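Local coordinates for tRNA-splicing ligase RtcB (Thermus thermophilus, PDB 2EPG), which probably joins RNA ends that carry a 2',3'-cyclic phosphate or 3'-phosphate to 5'-hydroxyl ends, using GTP and manganese, at residues Gly79-Pro92 / Gly349-Arg361. Numbering follows the deposited sequence.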
ATOM      1  N   GLY A  79      -5.634   6.092  14.403  1.00 44.69           N
ATOM      2  CA  GLY A  79      -5.473   6.828  13.162  1.00 44.02           C
ATOM      3  C   GLY A  79      -6.405   8.026  13.087  1.00 42.83           C
ATOM      4  O   GLY A  79      -7.056   8.377  14.065  1.00 44.22           O
ATOM      5  N   TYR A  80      -6.462   8.660  11.924  1.00 42.76           N
ATOM      6  CA  TYR A  80      -7.325   9.815  11.716  1.00 42.22           C
ATOM      7  C   TYR A  80      -8.731   9.339  11.331  1.00 39.29           C
ATOM      8  O   TYR A  80      -8.983   8.975  10.181  1.00 38.00           O
ATOM      9  CB  TYR A  80      -6.749  10.690  10.600  1.00 45.96           C
ATOM     10  CG  TYR A  80      -7.456  12.015  10.428  1.00 51.53           C
ATOM     11  CD1 TYR A  80      -7.214  13.075  11.304  1.00 53.09           C
ATOM     12  CD2 TYR A  80      -8.388  12.203   9.402  1.00 53.61           C
ATOM     13  CE1 TYR A  80      -7.882  14.295  11.163  1.00 56.08           C
ATOM     14  CE2 TYR A  80      -9.065  13.414   9.252  1.00 56.92           C
ATOM     15  CZ  TYR A  80      -8.806  14.457  10.137  1.00 57.22           C
ATOM     16  OH  TYR A  80      -9.466  15.659   9.995  1.00 59.97           O
ATOM     17  N   GLY A  81      -9.648   9.347  12.291  1.00 37.03           N
ATOM     18  CA  GLY A  81     -11.008   8.902  12.014  1.00 36.40           C
ATOM     19  C   GLY A  81     -11.058   7.386  11.936  1.00 34.90           C
ATOM     20  O   GLY A  81     -11.486   6.725  12.885  1.00 34.66           O
ATOM     21  N   PHE A  82     -10.637   6.836  10.798  1.00 33.46           N
ATOM     22  CA  PHE A  82     -10.598   5.385  10.612  1.00 31.88           C
ATOM     23  C   PHE A  82      -9.310   4.897  11.257  1.00 31.43           C
ATOM     24  O   PHE A  82      -8.323   5.643  11.318  1.00 30.62           O
ATOM     25  CB  PHE A  82     -10.532   5.012   9.124  1.00 32.69           C
ATOM     26  CG  PHE A  82     -11.836   5.156   8.381  1.00 34.72           C
ATOM     27  CD1 PHE A  82     -12.532   6.356   8.385  1.00 34.17           C
ATOM     28  CD2 PHE A  82     -12.357   4.084   7.658  1.00 35.64           C
ATOM     29  CE1 PHE A  82     -13.728   6.484   7.679  1.00 35.85           C
ATOM     30  CE2 PHE A  82     -13.554   4.206   6.950  1.00 32.88           C
ATOM     31  CZ  PHE A  82     -14.236   5.400   6.960  1.00 34.12           C
ATOM     32  N   PRO A  83      -9.291   3.650  11.761  1.00 30.10           N
ATOM     33  CA  PRO A  83      -8.040   3.175  12.365  1.00 29.98           C
ATOM     34  C   PRO A  83      -7.057   2.772  11.270  1.00 30.89           C
ATOM     35  O   PRO A  83      -7.454   2.479  10.142  1.00 29.29           O
ATOM     36  CB  PRO A  83      -8.486   1.968  13.187  1.00 29.60           C
ATOM     37  CG  PRO A  83      -9.632   1.425  12.366  1.00 29.80           C
ATOM     38  CD  PRO A  83     -10.387   2.700  12.025  1.00 29.91           C
ATOM     39  N   ILE A  84      -5.768   2.792  11.586  1.00 32.47           N
ATOM     40  CA  ILE A  84      -4.773   2.366  10.619  1.00 33.51           C
ATOM     41  C   ILE A  84      -4.876   0.850  10.663  1.00 32.60           C
ATOM     42  O   ILE A  84      -4.986   0.263  11.743  1.00 33.00           O
ATOM     43  CB  ILE A  84      -3.366   2.839  11.015  1.00 37.32           C
ATOM     44  CG1 ILE A  84      -3.342   4.376  11.017  1.00 37.95           C
ATOM     45  CG2 ILE A  84      -2.329   2.273  10.027  1.00 38.74           C
ATOM     46  CD1 ILE A  84      -2.041   4.999  11.481  1.00 41.62           C
ATOM     47  N   GLY A  85      -4.882   0.229   9.490  1.00 30.46           N
ATOM     48  CA  GLY A  85      -5.039  -1.208   9.401  1.00 29.34           C
ATOM     49  C   GLY A  85      -6.503  -1.522   9.092  1.00 30.64           C
ATOM     50  O   GLY A  85      -6.914  -2.674   9.090  1.00 32.85           O
ATOM     51  N   GLY A  86      -7.298  -0.494   8.812  1.00 29.67           N
ATOM     52  CA  GLY A  86      -8.705  -0.723   8.541  1.00 29.85           C
ATOM     53  C   GLY A  86      -9.119  -0.945   7.092  1.00 27.75           C
ATOM     54  O   GLY A  86      -8.483  -0.460   6.166  1.00 27.83           O
ATOM     55  N   VAL A  87     -10.198  -1.700   6.918  1.00 27.58           N
ATOM     56  CA  VAL A  87     -10.775  -2.001   5.618  1.00 24.68           C
ATOM     57  C   VAL A  87     -12.269  -1.775   5.808  1.00 25.89           C
ATOM     58  O   VAL A  87     -12.877  -2.328   6.741  1.00 25.19           O
ATOM     59  CB  VAL A  87     -10.513  -3.473   5.206  1.00 27.51           C
ATOM     60  CG1 VAL A  87     -11.290  -3.822   3.934  1.00 23.45           C
ATOM     61  CG2 VAL A  87      -9.025  -3.700   4.991  1.00 26.32           C
ATOM     62  N   ALA A  88     -12.867  -0.963   4.940  1.00 25.04           N
ATOM     63  CA  ALA A  88     -14.300  -0.676   5.049  1.00 25.07           C
ATOM     64  C   ALA A  88     -14.907  -0.511   3.670  1.00 24.04           C
ATOM     65  O   ALA A  88     -14.527   0.389   2.925  1.00 24.05           O
ATOM     66  CB  ALA A  88     -14.523   0.608   5.881  1.00 24.57           C
ATOM     67  N   ALA A  89     -15.852  -1.379   3.338  1.00 23.64           N
ATOM     68  CA  ALA A  89     -16.509  -1.337   2.044  1.00 23.81           C
ATOM     69  C   ALA A  89     -17.838  -0.582   2.175  1.00 25.64           C
ATOM     70  O   ALA A  89     -18.554  -0.736   3.177  1.00 25.41           O
ATOM     71  CB  ALA A  89     -16.741  -2.767   1.539  1.00 23.71           C
ATOM     72  N   PHE A  90     -18.138   0.251   1.176  1.00 25.68           N
ATOM     73  CA  PHE A  90     -19.362   1.043   1.150  1.00 25.31           C
ATOM     74  C   PHE A  90     -20.112   0.846  -0.167  1.00 26.35           C
ATOM     75  O   PHE A  90     -19.506   0.896  -1.239  1.00 27.51           O
ATOM     76  CB  PHE A  90     -19.024   2.520   1.359  1.00 25.84           C
ATOM     77  CG  PHE A  90     -18.623   2.849   2.782  1.00 24.90           C
ATOM     78  CD1 PHE A  90     -17.300   2.723   3.200  1.00 24.87           C
ATOM     79  CD2 PHE A  90     -19.579   3.254   3.706  1.00 24.00           C
ATOM     80  CE1 PHE A  90     -16.933   2.998   4.518  1.00 24.08           C
ATOM     81  CE2 PHE A  90     -19.222   3.529   5.031  1.00 25.54           C
ATOM     82  CZ  PHE A  90     -17.902   3.403   5.437  1.00 23.21           C
ATOM     83  N   ASP A  91     -21.423   0.611  -0.087  1.00 25.89           N
ATOM     84  CA  ASP A  91     -22.227   0.377  -1.282  1.00 27.79           C
ATOM     85  C   ASP A  91     -22.911   1.653  -1.781  1.00 29.27           C
ATOM     86  O   ASP A  91     -23.808   2.186  -1.124  1.00 28.66           O
ATOM     87  CB  ASP A  91     -23.295  -0.684  -0.998  1.00 30.94           C
ATOM     88  CG  ASP A  91     -24.007  -1.147  -2.258  1.00 32.57           C
ATOM     89  OD1 ASP A  91     -24.066  -0.393  -3.241  1.00 32.62           O
ATOM     90  OD2 ASP A  91     -24.530  -2.274  -2.260  1.00 39.75           O
ATOM     91  N   PRO A  92     -22.519   2.134  -2.969  1.00 30.34           N
ATOM     92  CA  PRO A  92     -23.096   3.355  -3.552  1.00 33.61           C
ATOM     93  C   PRO A  92     -24.614   3.284  -3.674  1.00 35.27           C
ATOM     94  O   PRO A  92     -25.307   4.278  -3.464  1.00 37.82           O
ATOM     95  CB  PRO A  92     -22.433   3.443  -4.934  1.00 32.37           C
ATOM     96  CG  PRO A  92     -21.197   2.615  -4.793  1.00 31.76           C
ATOM     97  CD  PRO A  92     -21.651   1.458  -3.944  1.00 29.79           C
ATOM     98  N   GLY A 349     -21.175 -10.024  -5.267  1.00 32.64           N
ATOM     99  CA  GLY A 349     -21.887  -9.797  -6.510  1.00 32.18           C
ATOM    100  C   GLY A 349     -22.238  -8.349  -6.795  1.00 32.53           C
ATOM    101  O   GLY A 349     -23.033  -8.081  -7.689  1.00 34.28           O
ATOM    102  N   ARG A 350     -21.668  -7.405  -6.049  1.00 32.36           N
ATOM    103  CA  ARG A 350     -21.979  -5.987  -6.269  1.00 32.02           C
ATOM    104  C   ARG A 350     -20.729  -5.114  -6.373  1.00 31.00           C
ATOM    105  O   ARG A 350     -19.630  -5.521  -5.986  1.00 27.16           O
ATOM    106  CB  ARG A 350     -22.850  -5.441  -5.136  1.00 35.57           C
ATOM    107  CG  ARG A 350     -24.271  -5.988  -5.104  1.00 43.41           C
ATOM    108  CD  ARG A 350     -25.075  -5.455  -3.917  1.00 47.72           C
ATOM    109  NE  ARG A 350     -24.612  -5.984  -2.632  1.00 53.41           N
ATOM    110  CZ  ARG A 350     -24.693  -7.265  -2.267  1.00 55.91           C
ATOM    111  NH1 ARG A 350     -24.246  -7.649  -1.080  1.00 57.06           N
ATOM    112  NH2 ARG A 350     -25.223  -8.170  -3.082  1.00 58.66           N
ATOM    113  N   ARG A 351     -20.905  -3.907  -6.900  1.00 28.81           N
ATOM    114  CA  ARG A 351     -19.795  -2.980  -7.016  1.00 29.21           C
ATOM    115  C   ARG A 351     -19.790  -2.175  -5.724  1.00 28.06           C
ATOM    116  O   ARG A 351     -20.787  -1.541  -5.376  1.00 27.84           O
ATOM    117  CB  ARG A 351     -20.009  -2.058  -8.213  1.00 31.97           C
ATOM    118  CG  ARG A 351     -19.032  -0.888  -8.316  1.00 34.78           C
ATOM    119  CD  ARG A 351     -19.300  -0.135  -9.623  1.00 37.10           C
ATOM    120  NE  ARG A 351     -19.104   1.305  -9.510  1.00 40.59           N
ATOM    121  CZ  ARG A 351     -18.026   1.947  -9.934  1.00 43.76           C
ATOM    122  NH1 ARG A 351     -17.943   3.263  -9.784  1.00 45.71           N
ATOM    123  NH2 ARG A 351     -17.035   1.272 -10.513  1.00 47.19           N
ATOM    124  N   VAL A 352     -18.688  -2.222  -4.988  1.00 25.86           N
ATOM    125  CA  VAL A 352     -18.609  -1.471  -3.747  1.00 23.65           C
ATOM    126  C   VAL A 352     -17.306  -0.710  -3.718  1.00 23.74           C
ATOM    127  O   VAL A 352     -16.389  -1.028  -4.462  1.00 25.98           O
ATOM    128  CB  VAL A 352     -18.702  -2.399  -2.506  1.00 23.34           C
ATOM    129  CG1 VAL A 352     -20.054  -3.089  -2.472  1.00 23.67           C
ATOM    130  CG2 VAL A 352     -17.584  -3.423  -2.531  1.00 24.03           C
ATOM    131  N   LEU A 353     -17.241   0.321  -2.886  1.00 23.78           N
ATOM    132  CA  LEU A 353     -16.032   1.112  -2.749  1.00 23.29           C
ATOM    133  C   LEU A 353     -15.320   0.632  -1.483  1.00 22.19           C
ATOM    134  O   LEU A 353     -15.858   0.759  -0.381  1.00 20.72           O
ATOM    135  CB  LEU A 353     -16.374   2.598  -2.613  1.00 24.35           C
ATOM    136  CG  LEU A 353     -15.163   3.500  -2.358  1.00 24.89           C
ATOM    137  CD1 LEU A 353     -14.300   3.540  -3.606  1.00 23.30           C
ATOM    138  CD2 LEU A 353     -15.638   4.906  -1.967  1.00 25.17           C
ATOM    139  N   VAL A 354     -14.107   0.110  -1.637  1.00 20.87           N
ATOM    140  CA  VAL A 354     -13.355  -0.402  -0.496  1.00 22.07           C
ATOM    141  C   VAL A 354     -12.253   0.538  -0.024  1.00 24.14           C
ATOM    142  O   VAL A 354     -11.299   0.799  -0.766  1.00 22.07           O
ATOM    143  CB  VAL A 354     -12.709  -1.768  -0.830  1.00 23.24           C
ATOM    144  CG1 VAL A 354     -12.033  -2.359   0.425  1.00 22.80           C
ATOM    145  CG2 VAL A 354     -13.769  -2.715  -1.377  1.00 22.19           C
ATOM    146  N   HIS A 355     -12.396   1.034   1.212  1.00 24.20           N
ATOM    147  CA  HIS A 355     -11.420   1.928   1.821  1.00 24.09           C
ATOM    148  C   HIS A 355     -10.401   1.033   2.525  1.00 25.51           C
ATOM    149  O   HIS A 355     -10.764   0.133   3.306  1.00 24.72           O
ATOM    150  CB  HIS A 355     -12.045   2.834   2.901  1.00 26.51           C
ATOM    151  CG  HIS A 355     -12.987   3.879   2.383  1.00 27.90           C
ATOM    152  ND1 HIS A 355     -14.265   3.590   1.950  1.00 27.46           N
ATOM    153  CD2 HIS A 355     -12.849   5.225   2.286  1.00 26.73           C
ATOM    154  CE1 HIS A 355     -14.875   4.716   1.613  1.00 30.50           C
ATOM    155  NE2 HIS A 355     -14.039   5.722   1.809  1.00 27.17           N
ATOM    156  N   ARG A 356      -9.131   1.291   2.256  1.00 23.03           N
ATOM    157  CA  ARG A 356      -8.060   0.530   2.871  1.00 24.29           C
ATOM    158  C   ARG A 356      -7.008   1.520   3.299  1.00 23.49           C
ATOM    159  O   ARG A 356      -6.402   2.175   2.459  1.00 24.25           O
ATOM    160  CB  ARG A 356      -7.437  -0.474   1.879  1.00 20.84           C
ATOM    161  CG  ARG A 356      -8.366  -1.615   1.406  1.00 22.70           C
ATOM    162  CD  ARG A 356      -7.564  -2.756   0.737  1.00 22.01           C
ATOM    163  NE  ARG A 356      -8.407  -3.856   0.274  1.00 24.33           N
ATOM    164  CZ  ARG A 356      -8.998  -3.908  -0.920  1.00 23.34           C
ATOM    165  NH1 ARG A 356      -9.751  -4.951  -1.241  1.00 21.48           N
ATOM    166  NH2 ARG A 356      -8.841  -2.923  -1.801  1.00 24.81           N
ATOM    167  N   LYS A 357      -6.814   1.650   4.603  1.00 25.15           N
ATOM    168  CA  LYS A 357      -5.797   2.547   5.134  1.00 27.44           C
ATOM    169  C   LYS A 357      -4.856   1.650   5.898  1.00 26.33           C
ATOM    170  O   LYS A 357      -5.247   1.061   6.910  1.00 26.41           O
ATOM    171  CB  LYS A 357      -6.384   3.581   6.101  1.00 28.49           C
ATOM    172  CG  LYS A 357      -5.366   4.679   6.442  1.00 32.18           C
ATOM    173  CD  LYS A 357      -5.566   5.332   7.807  1.00 33.19           C
ATOM    174  CE  LYS A 357      -6.978   5.794   8.046  1.00 32.27           C
ATOM    175  NZ  LYS A 357      -7.091   6.665   9.246  1.00 33.51           N
ATOM    176  N   GLY A 358      -3.622   1.541   5.422  1.00 27.09           N
ATOM    177  CA  GLY A 358      -2.658   0.676   6.085  1.00 27.83           C
ATOM    178  C   GLY A 358      -3.080  -0.782   5.991  1.00 29.71           C
ATOM    179  O   GLY A 358      -3.024  -1.529   6.968  1.00 29.99           O
ATOM    180  N   ALA A 359      -3.538  -1.174   4.813  1.00 27.37           N
ATOM    181  CA  ALA A 359      -3.962  -2.544   4.561  1.00 27.88           C
ATOM    182  C   ALA A 359      -3.838  -2.683   3.058  1.00 28.07           C
ATOM    183  O   ALA A 359      -3.839  -1.682   2.330  1.00 27.40           O
ATOM    184  CB  ALA A 359      -5.403  -2.764   5.009  1.00 24.23           C
ATOM    185  N   THR A 360      -3.718  -3.916   2.597  1.00 28.35           N
ATOM    186  CA  THR A 360      -3.523  -4.183   1.183  1.00 26.69           C
ATOM    187  C   THR A 360      -4.634  -4.947   0.528  1.00 26.48           C
ATOM    188  O   THR A 360      -5.386  -5.651   1.190  1.00 27.36           O
ATOM    189  CB  THR A 360      -2.247  -5.030   0.953  1.00 28.15           C
ATOM    190  OG1 THR A 360      -2.310  -6.210   1.773  1.00 25.25           O
ATOM    191  CG2 THR A 360      -0.995  -4.238   1.297  1.00 24.58           C
ATOM    192  N   ARG A 361      -4.728  -4.792  -0.789  1.00 25.84           N
ATOM    193  CA  ARG A 361      -5.682  -5.549  -1.570  1.00 25.01           C
ATOM    194  C   ARG A 361      -4.911  -6.857  -1.636  1.00 22.90           C
ATOM    195  O   ARG A 361      -3.685  -6.847  -1.735  1.00 21.13           O
ATOM    196  CB  ARG A 361      -5.846  -4.988  -2.987  1.00 24.45           C
ATOM    197  CG  ARG A 361      -6.992  -5.629  -3.746  1.00 25.28           C
ATOM    198  CD  ARG A 361      -6.989  -5.260  -5.230  1.00 28.42           C
ATOM    199  NE  ARG A 361      -5.893  -5.899  -5.947  1.00 28.19           N
ATOM    200  CZ  ARG A 361      -5.739  -5.844  -7.268  1.00 31.24           C
ATOM    201  NH1 ARG A 361      -4.717  -6.456  -7.854  1.00 30.00           N
ATOM    202  NH2 ARG A 361      -6.604  -5.167  -8.007  1.00 28.67           N
TER
HETATM  203  O   HOH W   1     -23.475  -1.293  -5.602  1.00 45.30           O
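V87 CG1 meets V354 CG1 at 3.9 Å, and V87 CG2 rests on A359 CB at 3.7 Å. A89 adds its methyl to this face between V352 and V354. On the other face F82, F90 and H355 form an aromatic cluster. The F90 and H355 side chains cross at about a right angle, with H355 ND1 3.4 Å from F90 CD1. H355 CG lies anti to the carbonyl carbon (chi1 -69°), which helps bring ND1 near A88 O for a weak bond; NE2 bonds to S99 N. Backbone bonds pair 86-90 with 350-357 as antiparallel strands, and L353 N to F90 O is nearly straight (176°). Opposite K357 the first strand carries two residues, G85 and G86, a G1 beta bulge. The K357 chain bends at chi3 (-50°) and passes F82 CB. Its NZ grips F82 O at 2.6 Å and Y80 O at 3.1 Å, both from above the carbonyl planes. A methionine in its place would probably leave both carbonyls without this donor and the 80-82 loop less firmly held. At the far end one water bridges D91 OD1 and R351 O. D91 OD1 also accepts a bond from E93 N, and OD2 makes a long salt bridge to R350 NE (3.7 Å). Strand 86-90 also pairs with 70-73, and 350-357 with 332-347, whose N340, probably a GMP-binding residue, touches K357. Helix 52-60 packs on F82 and A88, while strand 97-98 touches F90, L353 and H355.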